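PDB 6AF0: Ctr9 protein from Myceliophthora thermophila, which probably takes part in binding the RNA polymerase II complex, this chain being the large, mostly helical part that carries its tetratricopeptide repeats. Local coordinates for residues A[370-374]-A[386-391]; A[363-367]-A[394-398]; A[329-334]-A[352-356]; A[155-159]-A[340-344]. All coordinates share one frame; numbering follows the deposited sequence.

Contact 1 of 4, residues A[370-374]-A[386-391]; sequences YRRAD and PAKFGA
In the antiparallel helical hairpin of 363-376 and 385-396, part of the alpha-solenoid of this TPR-containing protein, Tyr370 lays its ring flat on the backbone of Gly390. The two short helical segments run at 153° with their axes 8.2 Å apart, a close approach that fits the small residues facing each other. Gly390 CA lies over one face of the Tyr370 ring, 3.4 Å from its centroid and nearly on the normal, a CH-pi contact; a beta carbon on Gly390 would run into the ring. Tyr370 CG stands anti to its own carbonyl carbon (chi1 -84°), which carries the ring across to the partner helix. The hydroxyl passes beyond this interface to bond His358, while Ala354 of helix 343-360 packs on the ring and Arg355 beside the hydroxyl. One turn on, Ala373 CB meets Ala387 CB at 3.8 Å, closing the gap between the helices with methyl groups. At the polar margin Asp374 and Lys388 cross at about a right angle without a salt bridge: the carboxylate lies against CG and CE of the extended Lys388 chain, whose NZ bonds Arg382 O, while Asp374 OD1 accepts from Tyr384 N, 4.0 Å from Lys388 NZ.

Contact 2 of 4, residues A[363-367]-A[394-398]; sequences LERAS and LSVLK
Leu394 supplies the inner apolar contact, its CD2 methyl resting on the helix surface at Ala366 and Ser367. Leu394 CD2 reaches Ala366 CB at 3.5 Å and Ser367 CB at 3.7 Å, so one branch covers both residues. Further out, Leu363 and Leu397 cross at about a right angle, with Leu363 CD1 touching Leu397 CD2 at 3.7 Å; a chi1 of -171° swings the Leu397 side chain away from its own N, toward Leu363. The contact thus joins the first turn of helix 363-376 to the end of helix 385-396, the open end of an antiparallel helical hairpin in the alpha-solenoid, where Leu397 leaves helical geometry. Helix 343-360 adds to the packing through Glu357 on Ala366 and His358 on Leu394. The polar contribution is a salt bridge near the surface, Lys398 NZ donating to Glu364 OE2 at 2.8 Å from above the carboxylate plane, 59° out of it. A bend in the lysine chain at chi3 and another in the glutamate at chi2 bring the two ends together. With an alanine at Lys398, the Glu364 carboxylate would probably lose this charged mate and be freer to turn.

Contact 3 of 4, residues A[329-334]-A[352-356]; sequences VDALAH and LLARK
Leu353 enters a hole formed by Val329, Asp330, Ala333 and His334, a knobs-into-holes fit between the antiparallel neighbours 326-338 and 343-360 of the helical solenoid. The short segments run at 159° to one another and their axes approach to 9.9 Å, with Leu353 filling the space between them. Apolar packing comes first. Leu353 CG is anti to its own carbonyl carbon (chi1 -65°), and from there the two methyls divide the hole between them: Leu353 CD2 lies against Ala333 CB at 3.6 Å, while CD1 turns to the histidine. Ala333 CB also comes within 4.5 Å of Leu352 CB, and Val329 faces Leu352 and Lys356 from the adjoining turn. Helix 310-322 extends this apolar layer through Phe320 against Val329 and Leu321 against Leu352; on another flank Tyr369 of helix 363-376 packs on Leu353. The aromatic interaction is a CH-pi contact, with Leu353 CD1 over one face of the His334 ring, 3.7 Å from its centroid and offset toward the rim. The charged interaction uses Asp330 at the wall of the hole. Lys356, bent at chi3 and chi4, crosses Asp330 at about a right angle and brings its amine to the carboxylate. The bridge probably offsets part of the charge of the buried lysine. Lys356 NZ donates to Asp330 OD1 at 2.7 Å, reaching it on the syn side and 23° out of the carboxylate plane.

Contact 4 of 4, residues A[155-159]-A[340-344]; sequences SLQPS and TDVNA
Asn343, in the first turn of helix 343-360, extends its amide to the 155-159 loop and has the most surface buried among the residues of this contact. Its ND2 donates to Gln157 O at 3.1 Å, with an almost straight N-H...O angle of 167°. The acceptor lies within 4° of the Asn343 amide plane, so the flat group is turned to aim an N-H directly at the carbonyl. Asn343 CG is anti to its own carbonyl carbon (chi1 -60°), which carries the amide out to the loop. A leucine in its place would probably leave Gln157 O without this donor and let the loop shift against the helix start. Asp341 is covered almost as fully, but its bonded atom across the contact belongs to the backbone: Asp341 O accepts from Ser155 OG at 2.6 Å, the hydroxyl sitting well above the carbonyl plane. Its carboxylate is directed elsewhere, in a long and weak ion pair with Lys118. Ser155, the third main contributor, also brings its OG within 3.3 Å of Asp341 CB. Beside this pair, Leu156 CD2 approaches Asp341 CA at 4.1 Å, and the Leu156 side chain also packs on Leu122 of helix 118-135. Apolar side chains of another protein in the assembly pack against Ser155 and Asp341. The segment leading on from helix 140-155 thus meets the turn and first residues of helix 343-360, its N-cap position held by Val342, bringing together two parts of the alpha-solenoid far apart in sequence.

Contacts 1 and 2 are two levels of one hairpin, helices 363-376 and 385-396, with centres 11 Å apart; along the chain contact 1 is nested within contact 2. Contact 3 precedes both, joining helices 326-338 and 343-360, and touches them through Ala354, which packs on Tyr370 of contact 1. Helix 343-360 therefore packs against both the helix before it and the hairpin after it, as successive helices stack in a solenoid. Contact 4 uses the start of that helix and crosses contact 3 in chain order, its partner lying 181 residues earlier; their centres are 18 Å apart. Contacts 1 to 3 join helices near in sequence; contact 4 ties this region to residues far earlier in the chain.

Contact 1 of 4, residues A[370-374]-A[386-391]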
loop_
_atom_site.group_PDB
_atom_site.type_symbol
_atom_site.label_atom_id
_atom_site.label_comp_id
_atom_site.label_asym_id
_atom_site.label_seq_id
_atom_site.Cartn_x
_atom_site.Cartn_y
_atom_site.Cartn_z
ATOM N N TYR A 370 -14.369 -11.612 -18.026
ATOM C CA TYR A 370 -13.066 -11.027 -17.710
ATOM C C TYR A 370 -11.910 -11.972 -18.077
ATOM O O TYR A 370 -10.903 -11.545 -18.642
ATOM C CB TYR A 370 -12.957 -10.665 -16.225
ATOM C CG TYR A 370 -13.536 -9.325 -15.856
ATOM C CD1 TYR A 370 -13.045 -8.168 -16.400
ATOM C CD2 TYR A 370 -14.557 -9.221 -14.930
ATOM C CE1 TYR A 370 -13.583 -6.948 -16.065
ATOM C CE2 TYR A 370 -15.091 -8.002 -14.584
ATOM C CZ TYR A 370 -14.601 -6.875 -15.164
ATOM O OH TYR A 370 -15.105 -5.655 -14.817
ATOM N N ARG A 371 -12.053 -13.246 -17.714
ATOM C CA ARG A 371 -11.013 -14.241 -17.964
ATOM C C ARG A 371 -10.748 -14.384 -19.480
ATOM O O ARG A 371 -9.596 -14.406 -19.928
ATOM C CB ARG A 371 -11.394 -15.576 -17.311
ATOM C CG ARG A 371 -10.860 -16.799 -18.022
ATOM C CD ARG A 371 -11.549 -18.078 -17.593
ATOM N NE ARG A 371 -11.413 -19.094 -18.635
ATOM C CZ ARG A 371 -10.263 -19.674 -19.000
ATOM N NH1 ARG A 371 -9.104 -19.355 -18.423
ATOM N NH2 ARG A 371 -10.269 -20.595 -19.959
ATOM N N ARG A 372 -11.820 -14.444 -20.260
ATOM C CA ARG A 372 -11.718 -14.581 -21.715
ATOM C C ARG A 372 -11.076 -13.359 -22.362
ATOM O O ARG A 372 -10.364 -13.463 -23.355
ATOM C CB ARG A 372 -13.105 -14.840 -22.319
ATOM C CG ARG A 372 -13.615 -16.224 -21.972
ATOM C CD ARG A 372 -14.974 -16.541 -22.563
ATOM N NE ARG A 372 -15.471 -17.827 -22.064
ATOM C CZ ARG A 372 -16.703 -18.295 -22.256
ATOM N NH1 ARG A 372 -17.594 -17.591 -22.954
ATOM N NH2 ARG A 372 -17.045 -19.475 -21.742
ATOM N N ALA A 373 -11.362 -12.205 -21.776
ATOM C CA ALA A 373 -10.804 -10.943 -22.207
ATOM C C ALA A 373 -9.306 -10.912 -21.962
ATOM O O ALA A 373 -8.562 -10.331 -22.749
ATOM C CB ALA A 373 -11.482 -9.799 -21.458
ATOM N N ASP A 374 -8.881 -11.509 -20.849
ATOM C CA ASP A 374 -7.461 -11.556 -20.478
ATOM C C ASP A 374 -6.726 -12.525 -21.381
ATOM O O ASP A 374 -5.680 -12.185 -21.942
ATOM C CB ASP A 374 -7.263 -11.974 -19.011
ATOM C CG ASP A 374 -5.792 -11.852 -18.552
ATOM O OD1 ASP A 374 -5.044 -11.105 -19.206
ATOM O OD2 ASP A 374 -5.375 -12.490 -17.552
ATOM N N PRO A 386 -6.953 -4.117 -17.407
ATOM C CA PRO A 386 -8.269 -3.912 -16.817
ATOM C C PRO A 386 -9.079 -5.198 -16.604
ATOM O O PRO A 386 -9.943 -5.250 -15.706
ATOM C CB PRO A 386 -8.976 -2.992 -17.839
ATOM C CG PRO A 386 -7.865 -2.303 -18.548
ATOM C CD PRO A 386 -6.742 -3.293 -18.610
ATOM N N ALA A 387 -8.842 -6.200 -17.441
ATOM C CA ALA A 387 -9.623 -7.442 -17.367
ATOM C C ALA A 387 -9.220 -8.231 -16.124
ATOM O O ALA A 387 -10.056 -8.820 -15.414
ATOM C CB ALA A 387 -9.406 -8.282 -18.614
ATOM N N LYS A 388 -7.910 -8.225 -15.901
ATOM C CA LYS A 388 -7.298 -8.844 -14.749
ATOM C C LYS A 388 -7.820 -8.211 -13.480
ATOM O O LYS A 388 -8.085 -8.909 -12.489
ATOM C CB LYS A 388 -5.764 -8.694 -14.812
ATOM C CG LYS A 388 -5.100 -9.520 -15.908
ATOM C CD LYS A 388 -3.601 -9.290 -16.012
ATOM C CE LYS A 388 -3.070 -10.028 -17.231
ATOM N NZ LYS A 388 -1.654 -9.694 -17.539
ATOM N N PHE A 389 -7.930 -6.888 -13.503
ATOM C CA PHE A 389 -8.418 -6.162 -12.366
ATOM C C PHE A 389 -9.875 -6.523 -12.130
ATOM O O PHE A 389 -10.265 -6.781 -11.006
ATOM C CB PHE A 389 -8.215 -4.665 -12.574
ATOM C CG PHE A 389 -8.685 -3.809 -11.425
ATOM C CD1 PHE A 389 -9.927 -3.189 -11.459
ATOM C CD2 PHE A 389 -7.881 -3.614 -10.323
ATOM C CE1 PHE A 389 -10.345 -2.393 -10.417
ATOM C CE2 PHE A 389 -8.303 -2.827 -9.266
ATOM C CZ PHE A 389 -9.537 -2.216 -9.315
ATOM N N GLY A 390 -10.678 -6.588 -13.173
ATOM C CA GLY A 390 -12.077 -6.901 -12.964
ATOM C C GLY A 390 -12.240 -8.273 -12.338
ATOM O O GLY A 390 -13.135 -8.514 -11.526
ATOM N N ALA A 391 -11.370 -9.187 -12.744
ATOM C CA ALA A 391 -11.352 -10.522 -12.166
ATOM C C ALA A 391 -11.090 -10.402 -10.678
ATOM O O ALA A 391 -11.857 -10.935 -9.869
ATOM C CB ALA A 391 -10.290 -11.389 -12.831
#

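Contact 2 of 4, residues A[363-367]-A[394-398]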
loop_
_atom_site.group_PDB
_atom_site.type_symbol
_atom_site.label_atom_id
_atom_site.label_comp_id
_atom_site.label_asym_id
_atom_site.label_seq_id
_atom_site.Cartn_x
_atom_site.Cartn_y
_atom_site.Cartn_z
ATOM N N LEU A 363 -22.140 -12.263 -11.486
ATOM C CA LEU A 363 -20.693 -12.325 -11.271
ATOM C C LEU A 363 -19.993 -13.514 -11.903
ATOM O O LEU A 363 -18.816 -13.431 -12.222
ATOM C CB LEU A 363 -20.358 -12.330 -9.781
ATOM C CG LEU A 363 -21.033 -11.299 -8.869
ATOM C CD1 LEU A 363 -20.403 -11.339 -7.482
ATOM C CD2 LEU A 363 -20.973 -9.893 -9.450
ATOM N N GLU A 364 -20.679 -14.636 -12.056
ATOM C CA GLU A 364 -19.986 -15.826 -12.557
ATOM C C GLU A 364 -19.624 -15.627 -14.011
ATOM O O GLU A 364 -18.457 -15.735 -14.388
ATOM C CB GLU A 364 -20.793 -17.116 -12.360
ATOM C CG GLU A 364 -20.307 -17.930 -11.170
ATOM C CD GLU A 364 -20.403 -17.158 -9.859
ATOM O OE1 GLU A 364 -21.408 -16.440 -9.647
ATOM O OE2 GLU A 364 -19.468 -17.262 -9.039
ATOM N N ARG A 365 -20.624 -15.307 -14.821
ATOM C CA ARG A 365 -20.372 -15.046 -16.231
ATOM C C ARG A 365 -19.539 -13.795 -16.415
ATOM O O ARG A 365 -18.809 -13.683 -17.392
ATOM C CB ARG A 365 -21.659 -14.969 -17.053
ATOM C CG ARG A 365 -21.894 -16.236 -17.890
ATOM C CD ARG A 365 -23.197 -16.219 -18.688
ATOM N NE ARG A 365 -23.588 -14.850 -19.032
ATOM C CZ ARG A 365 -24.611 -14.178 -18.498
ATOM N NH1 ARG A 365 -25.410 -14.742 -17.601
ATOM N NH2 ARG A 365 -24.855 -12.930 -18.877
ATOM N N ALA A 366 -19.618 -12.863 -15.475
ATOM C CA ALA A 366 -18.765 -11.688 -15.540
ATOM C C ALA A 366 -17.287 -12.050 -15.362
ATOM O O ALA A 366 -16.403 -11.492 -16.009
ATOM C CB ALA A 366 -19.189 -10.668 -14.503
ATOM N N SER A 367 -17.028 -13.005 -14.489
ATOM C CA SER A 367 -15.665 -13.409 -14.173
ATOM C C SER A 367 -15.069 -14.238 -15.314
ATOM O O SER A 367 -13.873 -14.107 -15.640
ATOM C CB SER A 367 -15.656 -14.191 -12.852
ATOM O OG SER A 367 -16.796 -15.043 -12.766
ATOM N N LEU A 394 -13.958 -9.166 -8.800
ATOM C CA LEU A 394 -14.990 -10.206 -8.785
ATOM C C LEU A 394 -14.658 -11.338 -7.809
ATOM O O LEU A 394 -15.557 -11.995 -7.274
ATOM C CB LEU A 394 -15.240 -10.759 -10.189
ATOM C CG LEU A 394 -16.383 -10.064 -10.915
ATOM C CD1 LEU A 394 -16.203 -8.553 -10.916
ATOM C CD2 LEU A 394 -16.498 -10.592 -12.334
ATOM N N SER A 395 -13.371 -11.565 -7.579
ATOM C CA SER A 395 -12.981 -12.601 -6.659
ATOM C C SER A 395 -13.038 -12.066 -5.232
ATOM O O SER A 395 -13.368 -12.816 -4.312
ATOM C CB SER A 395 -11.630 -13.199 -7.052
ATOM O OG SER A 395 -10.548 -12.431 -6.600
ATOM N N VAL A 396 -12.761 -10.773 -5.049
ATOM C CA VAL A 396 -12.930 -10.132 -3.736
ATOM C C VAL A 396 -14.361 -10.285 -3.275
ATOM O O VAL A 396 -14.613 -10.646 -2.130
ATOM C CB VAL A 396 -12.568 -8.637 -3.740
ATOM C CG1 VAL A 396 -13.174 -7.914 -2.539
ATOM C CG2 VAL A 396 -11.052 -8.463 -3.790
ATOM N N LEU A 397 -15.307 -10.001 -4.152
ATOM C CA LEU A 397 -16.661 -10.391 -3.850
ATOM C C LEU A 397 -16.702 -11.894 -4.127
ATOM O O LEU A 397 -15.802 -12.426 -4.781
ATOM C CB LEU A 397 -17.679 -9.605 -4.658
ATOM C CG LEU A 397 -19.150 -9.805 -4.251
ATOM C CD1 LEU A 397 -19.387 -9.846 -2.739
ATOM C CD2 LEU A 397 -19.983 -8.687 -4.869
ATOM N N LYS A 398 -17.722 -12.571 -3.600
ATOM C CA LYS A 398 -17.707 -14.028 -3.371
ATOM C C LYS A 398 -16.863 -14.398 -2.150
ATOM O O LYS A 398 -16.770 -15.568 -1.793
ATOM C CB LYS A 398 -17.207 -14.793 -4.593
ATOM C CG LYS A 398 -18.052 -14.554 -5.828
ATOM C CD LYS A 398 -17.752 -15.569 -6.918
ATOM C CE LYS A 398 -16.878 -14.994 -8.017
ATOM N NZ LYS A 398 -17.152 -15.676 -9.312
#

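Contact 3 of 4, residues A[329-334]-A[352-356]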
loop_
_atom_site.group_PDB
_atom_site.type_symbol
_atom_site.label_atom_id
_atom_site.label_comp_id
_atom_site.label_asym_id
_atom_site.label_seq_id
_atom_site.Cartn_x
_atom_site.Cartn_y
_atom_site.Cartn_z
ATOM N N VAL A 329 -25.178 -2.956 -25.857
ATOM C CA VAL A 329 -23.808 -3.370 -25.506
ATOM C C VAL A 329 -23.574 -4.849 -25.820
ATOM O O VAL A 329 -22.624 -5.183 -26.522
ATOM C CB VAL A 329 -23.461 -3.103 -24.025
ATOM C CG1 VAL A 329 -22.083 -3.622 -23.705
ATOM C CG2 VAL A 329 -23.493 -1.613 -23.693
ATOM N N ASP A 330 -24.443 -5.722 -25.313
ATOM C CA ASP A 330 -24.379 -7.166 -25.632
ATOM C C ASP A 330 -24.345 -7.471 -27.132
ATOM O O ASP A 330 -23.452 -8.163 -27.617
ATOM C CB ASP A 330 -25.567 -7.927 -25.023
ATOM C CG ASP A 330 -25.283 -8.455 -23.641
ATOM O OD1 ASP A 330 -24.236 -8.130 -23.047
ATOM O OD2 ASP A 330 -26.123 -9.212 -23.140
ATOM N N ALA A 331 -25.335 -6.967 -27.854
ATOM C CA ALA A 331 -25.490 -7.302 -29.261
ATOM C C ALA A 331 -24.209 -6.947 -29.983
ATOM O O ALA A 331 -23.551 -7.823 -30.565
ATOM C CB ALA A 331 -26.663 -6.556 -29.861
ATOM N N LEU A 332 -23.849 -5.664 -29.893
ATOM C CA LEU A 332 -22.641 -5.129 -30.529
ATOM C C LEU A 332 -21.390 -5.925 -30.158
ATOM O O LEU A 332 -20.798 -6.605 -31.005
ATOM C CB LEU A 332 -22.450 -3.648 -30.168
ATOM C CG LEU A 332 -23.516 -2.701 -30.705
ATOM C CD1 LEU A 332 -23.148 -1.280 -30.348
ATOM C CD2 LEU A 332 -23.700 -2.834 -32.209
ATOM N N ALA A 333 -21.018 -5.861 -28.883
ATOM C CA ALA A 333 -19.809 -6.514 -28.410
ATOM C C ALA A 333 -19.789 -7.954 -28.830
ATOM O O ALA A 333 -18.744 -8.453 -29.218
ATOM C CB ALA A 333 -19.693 -6.421 -26.901
ATOM N N HIS A 334 -20.938 -8.622 -28.752
ATOM C CA HIS A 334 -21.014 -10.013 -29.191
ATOM C C HIS A 334 -20.628 -10.128 -30.646
ATOM O O HIS A 334 -19.783 -10.947 -30.982
ATOM C CB HIS A 334 -22.402 -10.638 -28.984
ATOM C CG HIS A 334 -22.552 -11.355 -27.678
ATOM N ND1 HIS A 334 -21.617 -12.254 -27.204
ATOM C CD2 HIS A 334 -23.541 -11.322 -26.754
ATOM C CE1 HIS A 334 -22.017 -12.730 -26.040
ATOM N NE2 HIS A 334 -23.184 -12.185 -25.747
ATOM N N LEU A 352 -15.877 -5.445 -22.407
ATOM C CA LEU A 352 -17.138 -4.684 -22.337
ATOM C C LEU A 352 -18.291 -5.488 -21.751
ATOM O O LEU A 352 -19.015 -4.995 -20.895
ATOM C CB LEU A 352 -17.535 -4.150 -23.710
ATOM C CG LEU A 352 -16.563 -3.141 -24.334
ATOM C CD1 LEU A 352 -16.959 -2.839 -25.768
ATOM C CD2 LEU A 352 -16.504 -1.864 -23.525
ATOM N N LEU A 353 -18.457 -6.718 -22.212
ATOM C CA LEU A 353 -19.453 -7.620 -21.651
ATOM C C LEU A 353 -19.182 -7.879 -20.170
ATOM O O LEU A 353 -20.094 -7.885 -19.361
ATOM C CB LEU A 353 -19.479 -8.948 -22.415
ATOM C CG LEU A 353 -19.908 -8.943 -23.884
ATOM C CD1 LEU A 353 -20.136 -10.349 -24.416
ATOM C CD2 LEU A 353 -21.170 -8.128 -24.062
ATOM N N ALA A 354 -17.929 -8.086 -19.813
ATOM C CA ALA A 354 -17.586 -8.262 -18.415
ATOM C C ALA A 354 -18.079 -7.070 -17.588
ATOM O O ALA A 354 -18.755 -7.260 -16.581
ATOM C CB ALA A 354 -16.082 -8.449 -18.234
ATOM N N ARG A 355 -17.765 -5.852 -18.019
ATOM C CA ARG A 355 -18.154 -4.665 -17.271
ATOM C C ARG A 355 -19.655 -4.491 -17.242
ATOM O O ARG A 355 -20.185 -3.861 -16.326
ATOM C CB ARG A 355 -17.567 -3.403 -17.865
ATOM C CG ARG A 355 -16.068 -3.340 -17.849
ATOM C CD ARG A 355 -15.626 -1.911 -18.098
ATOM N NE ARG A 355 -15.011 -1.323 -16.918
ATOM C CZ ARG A 355 -15.422 -0.220 -16.302
ATOM N NH1 ARG A 355 -16.456 0.485 -16.748
ATOM N NH2 ARG A 355 -14.768 0.195 -15.227
ATOM N N LYS A 356 -20.350 -4.991 -18.254
ATOM C CA LYS A 356 -21.800 -4.927 -18.199
ATOM C C LYS A 356 -22.345 -5.878 -17.122
ATOM O O LYS A 356 -23.046 -5.463 -16.215
ATOM C CB LYS A 356 -22.439 -5.236 -19.545
ATOM C CG LYS A 356 -23.933 -5.478 -19.400
ATOM C CD LYS A 356 -24.571 -5.971 -20.678
ATOM C CE LYS A 356 -25.451 -7.175 -20.408
ATOM N NZ LYS A 356 -24.554 -8.363 -20.361
#

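Contact 4 of 4, residues A[155-159]-A[340-344]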
loop_
_atom_site.group_PDB
_atom_site.type_symbol
_atom_site.label_atom_id
_atom_site.label_comp_id
_atom_site.label_asym_id
_atom_site.label_seq_id
_atom_site.Cartn_x
_atom_site.Cartn_y
_atom_site.Cartn_z
ATOM N N SER A 155 -3.292 -13.669 -38.660
ATOM C CA SER A 155 -4.056 -12.861 -37.695
ATOM C C SER A 155 -4.895 -13.720 -36.723
ATOM O O SER A 155 -5.143 -13.324 -35.574
ATOM C CB SER A 155 -4.955 -11.868 -38.420
ATOM O OG SER A 155 -5.700 -11.076 -37.497
ATOM N N LEU A 156 -5.301 -14.903 -37.179
ATOM C CA LEU A 156 -6.039 -15.855 -36.341
ATOM C C LEU A 156 -5.200 -16.615 -35.303
ATOM O O LEU A 156 -5.753 -17.315 -34.459
ATOM C CB LEU A 156 -6.767 -16.857 -37.220
ATOM C CG LEU A 156 -7.898 -16.268 -38.058
ATOM C CD1 LEU A 156 -8.485 -17.308 -39.011
ATOM C CD2 LEU A 156 -8.984 -15.713 -37.150
ATOM N N GLN A 157 -3.880 -16.499 -35.364
ATOM C CA GLN A 157 -3.030 -17.146 -34.385
ATOM C C GLN A 157 -3.303 -16.480 -33.054
ATOM O O GLN A 157 -3.242 -15.267 -32.981
ATOM C CB GLN A 157 -1.554 -17.009 -34.784
ATOM C CG GLN A 157 -1.171 -17.866 -35.994
ATOM C CD GLN A 157 -0.559 -19.219 -35.633
ATOM O OE1 GLN A 157 -0.945 -19.868 -34.650
ATOM N NE2 GLN A 157 0.402 -19.652 -36.438
ATOM N N PRO A 158 -3.620 -17.260 -32.001
ATOM C CA PRO A 158 -3.987 -16.563 -30.786
ATOM C C PRO A 158 -2.773 -15.872 -30.240
ATOM O O PRO A 158 -1.668 -16.158 -30.676
ATOM C CB PRO A 158 -4.442 -17.695 -29.839
ATOM C CG PRO A 158 -4.543 -18.927 -30.683
ATOM C CD PRO A 158 -3.508 -18.707 -31.752
ATOM N N SER A 159 -2.969 -14.948 -29.313
ATOM C CA SER A 159 -1.835 -14.253 -28.747
ATOM C C SER A 159 -0.985 -15.271 -28.033
ATOM O O SER A 159 -1.498 -16.109 -27.281
ATOM C CB SER A 159 -2.257 -13.183 -27.758
ATOM O OG SER A 159 -1.173 -12.895 -26.884
ATOM N N THR A 340 -14.129 -11.321 -35.901
ATOM C CA THR A 340 -12.842 -10.620 -35.852
ATOM C C THR A 340 -11.629 -11.480 -36.138
ATOM O O THR A 340 -11.465 -12.541 -35.555
ATOM C CB THR A 340 -12.598 -10.001 -34.470
ATOM O OG1 THR A 340 -13.808 -9.421 -33.994
ATOM C CG2 THR A 340 -11.580 -8.918 -34.573
ATOM N N ASP A 341 -10.753 -10.978 -36.999
ATOM C CA ASP A 341 -9.466 -11.600 -37.256
ATOM C C ASP A 341 -8.506 -11.303 -36.093
ATOM O O ASP A 341 -7.534 -12.013 -35.885
ATOM C CB ASP A 341 -8.855 -11.050 -38.563
ATOM C CG ASP A 341 -9.637 -11.464 -39.838
ATOM O OD1 ASP A 341 -9.484 -12.630 -40.301
ATOM O OD2 ASP A 341 -10.347 -10.607 -40.417
ATOM N N VAL A 342 -8.792 -10.232 -35.363
ATOM C CA VAL A 342 -7.884 -9.625 -34.397
ATOM C C VAL A 342 -8.206 -10.016 -32.963
ATOM O O VAL A 342 -9.339 -9.906 -32.526
ATOM C CB VAL A 342 -7.979 -8.075 -34.480
ATOM C CG1 VAL A 342 -6.884 -7.391 -33.653
ATOM C CG2 VAL A 342 -7.885 -7.610 -35.921
ATOM N N ASN A 343 -7.198 -10.410 -32.206
ATOM C CA ASN A 343 -7.420 -10.804 -30.812
ATOM C C ASN A 343 -7.799 -9.612 -29.929
ATOM O O ASN A 343 -8.719 -9.693 -29.106
ATOM C CB ASN A 343 -6.194 -11.532 -30.243
ATOM C CG ASN A 343 -5.851 -12.800 -31.024
ATOM O OD1 ASN A 343 -6.734 -13.578 -31.432
ATOM N ND2 ASN A 343 -4.561 -13.010 -31.249
ATOM N N ALA A 344 -7.094 -8.501 -30.115
ATOM C CA ALA A 344 -7.313 -7.276 -29.321
ATOM C C ALA A 344 -8.775 -6.903 -29.291
ATOM O O ALA A 344 -9.319 -6.550 -28.230
ATOM C CB ALA A 344 -6.495 -6.113 -29.875
#